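Local coordinates for glyoxalase-related enzyme (Fulvimarina pelagi, PDB 3BQX), which is of unknown function but is a glyoxalase-related member of the vicinal oxygen chelate superfamily, typically built from paired beta-alpha-beta-beta-beta modules around a metal-binding active site, at the interface of chains A and B. Residues are numbered along the deposited sequence; one frame, centred on the assembly and turned at random. Chains: chain A/B, Glyoxalase-related enzyme.

The interface of chains A and B. Residues chain A 6, 9, 46, 71, 73; chain B 6, 9, 46, 71, 73.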
loop_
_atom_site.group_PDB
_atom_site.type_symbol
_atom_site.label_atom_id
_atom_site.label_comp_id
_atom_site.label_asym_id
_atom_site.label_seq_id
_atom_site.Cartn_x
_atom_site.Cartn_y
_atom_site.Cartn_z
ATOM N N VAL A 6 -6.626 6.219 -0.021
ATOM C CA VAL A 6 -6.422 4.803 -0.299
ATOM C C VAL A 6 -7.282 4.204 0.794
ATOM O O VAL A 6 -7.084 4.510 1.967
ATOM C CB VAL A 6 -4.960 4.350 -0.120
ATOM C CG1 VAL A 6 -4.892 2.820 -0.064
ATOM C CG2 VAL A 6 -4.124 4.851 -1.288
ATOM N N ILE A 9 -5.246 -1.560 1.324
ATOM C CA ILE A 9 -4.000 -2.022 0.720
ATOM C C ILE A 9 -4.207 -3.529 0.772
ATOM O O ILE A 9 -4.340 -4.097 1.855
ATOM C CB ILE A 9 -2.735 -1.726 1.559
ATOM C CG1 ILE A 9 -2.516 -0.223 1.683
ATOM C CG2 ILE A 9 -1.516 -2.412 0.918
ATOM C CD1 ILE A 9 -1.329 0.141 2.565
ATOM N N PHE A 46 -6.989 3.566 6.904
ATOM C CA PHE A 46 -7.317 2.610 5.854
ATOM C C PHE A 46 -7.238 1.205 6.431
ATOM O O PHE A 46 -6.877 1.019 7.594
ATOM C CB PHE A 46 -6.306 2.749 4.713
ATOM C CG PHE A 46 -4.920 2.294 5.082
ATOM C CD1 PHE A 46 -4.510 0.992 4.807
ATOM C CD2 PHE A 46 -4.055 3.142 5.760
ATOM C CE1 PHE A 46 -3.254 0.535 5.204
ATOM C CE2 PHE A 46 -2.791 2.693 6.164
ATOM C CZ PHE A 46 -2.399 1.388 5.884
HETATM N N MSE A 71 7.458 -2.566 -4.943
HETATM C CA MSE A 71 6.824 -1.756 -3.912
HETATM C C MSE A 71 7.360 -2.076 -2.529
HETATM O O MSE A 71 7.934 -3.140 -2.301
HETATM C CB MSE A 71 5.308 -1.975 -3.902
HETATM C CG MSE A 71 4.628 -1.204 -2.781
HETATM SE SE MSE A 71 2.824 -1.690 -2.410
HETATM C CE MSE A 71 3.171 -3.469 -1.821
ATOM N N LEU A 73 6.274 -1.132 1.800
ATOM C CA LEU A 73 5.412 -0.464 2.772
ATOM C C LEU A 73 6.288 -0.090 3.956
ATOM O O LEU A 73 7.045 -0.915 4.451
ATOM C CB LEU A 73 4.300 -1.398 3.250
ATOM C CG LEU A 73 3.385 -1.922 2.145
ATOM C CD1 LEU A 73 2.363 -2.860 2.742
ATOM C CD2 LEU A 73 2.699 -0.756 1.443
ATOM N N VAL B 6 0.879 2.253 8.760
ATOM C CA VAL B 6 1.664 2.210 7.534
ATOM C C VAL B 6 1.927 3.690 7.349
ATOM O O VAL B 6 0.985 4.479 7.305
ATOM C CB VAL B 6 0.879 1.665 6.324
ATOM C CG1 VAL B 6 1.628 1.992 5.027
ATOM C CG2 VAL B 6 0.727 0.157 6.453
ATOM N N ILE B 9 3.438 4.226 1.426
ATOM C CA ILE B 9 3.229 3.158 0.453
ATOM C C ILE B 9 4.141 3.625 -0.673
ATOM O O ILE B 9 3.931 4.699 -1.233
ATOM C CB ILE B 9 1.801 3.103 -0.139
ATOM C CG1 ILE B 9 0.785 2.775 0.948
ATOM C CG2 ILE B 9 1.751 2.066 -1.275
ATOM C CD1 ILE B 9 -0.653 2.782 0.450
ATOM N N PHE B 46 -1.305 8.658 5.705
ATOM C CA PHE B 46 -0.000 8.175 5.271
ATOM C C PHE B 46 0.385 8.896 3.989
ATOM O O PHE B 46 -0.390 9.691 3.454
ATOM C CB PHE B 46 -0.085 6.670 5.004
ATOM C CG PHE B 46 -0.925 6.321 3.805
ATOM C CD1 PHE B 46 -0.333 6.147 2.556
ATOM C CD2 PHE B 46 -2.307 6.234 3.912
ATOM C CE1 PHE B 46 -1.105 5.891 1.425
ATOM C CE2 PHE B 46 -3.092 5.978 2.781
ATOM C CZ PHE B 46 -2.485 5.810 1.540
HETATM N N MSE B 71 -0.618 -7.515 -5.456
HETATM C CA MSE B 71 -1.222 -6.500 -4.604
HETATM C C MSE B 71 -2.158 -5.592 -5.381
HETATM O O MSE B 71 -2.077 -5.493 -6.604
HETATM C CB MSE B 71 -0.147 -5.632 -3.945
HETATM C CG MSE B 71 -0.751 -4.510 -3.113
HETATM SE SE MSE B 71 0.450 -3.137 -2.569
HETATM C CE MSE B 71 0.860 -2.472 -4.307
ATOM N N LEU B 73 -4.375 -1.666 -4.687
ATOM C CA LEU B 73 -4.726 -0.547 -3.815
ATOM C C LEU B 73 -6.140 -0.129 -4.181
ATOM O O LEU B 73 -6.452 0.041 -5.353
ATOM C CB LEU B 73 -3.782 0.635 -4.037
ATOM C CG LEU B 73 -2.307 0.333 -3.784
ATOM C CD1 LEU B 73 -1.484 1.565 -4.078
ATOM C CD2 LEU B 73 -2.108 -0.115 -2.341
#
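An apolar patch of the two-fold dimer interface sets A:Ile9 against B:Ile9, with each valine packing on the partner's phenylalanine and each leucine on the partner's isoleucine; if the deposited pair is the biological one, as is common among glyoxalase relatives, it holds the two copies together by packing. Strand 8-13 of each chain runs antiparallel to strand 71-76 of the other, A:Ile9 bridging to B:Leu73 and A:Leu73 to B:Ile9, so the sheets continue across the boundary. At the axis the two isoleucines meet tip to tip, A:Ile9 CD1 lying a tight 3.5 Å from B:Ile9 CD1. An extended chain (chi2 177°) carries each terminal methyl to this meeting point, while CG2, anti to the backbone N, turns towards the partner's leucine and selenomethionine. The leucine lies alongside and points the same way, B:Leu73 CD2 resting against both CG1 and CG2 of A:Ile9, each at 4.0 Å; branched aliphatic chains fill such space without burying polar groups. On one flank the selenomethionines, standing in for methionine, face each other tip to tip, but their modelled approach is doubtful; the sounder contact is B:Met71 SE to A:Ile9 CG2 at 4.1 Å, where a long, unbranched chain reaches the isoleucine. On the opposite flank the rings of A:Phe46 and B:Phe46 meet edge to face, their planes 65° apart. A flat, wide ring can meet its twin and still offer its edge to a compact valine across the axis. With chi1 at 69°, CG of A:Phe46 sits between the backbone N and the carbonyl carbon, and the ring tip reaches B:Val6, whose short, beta-branched side chain crosses it at about a right angle, with B:Val6 CG2 in the ring plane, 3.4 Å from A:Phe46 CZ.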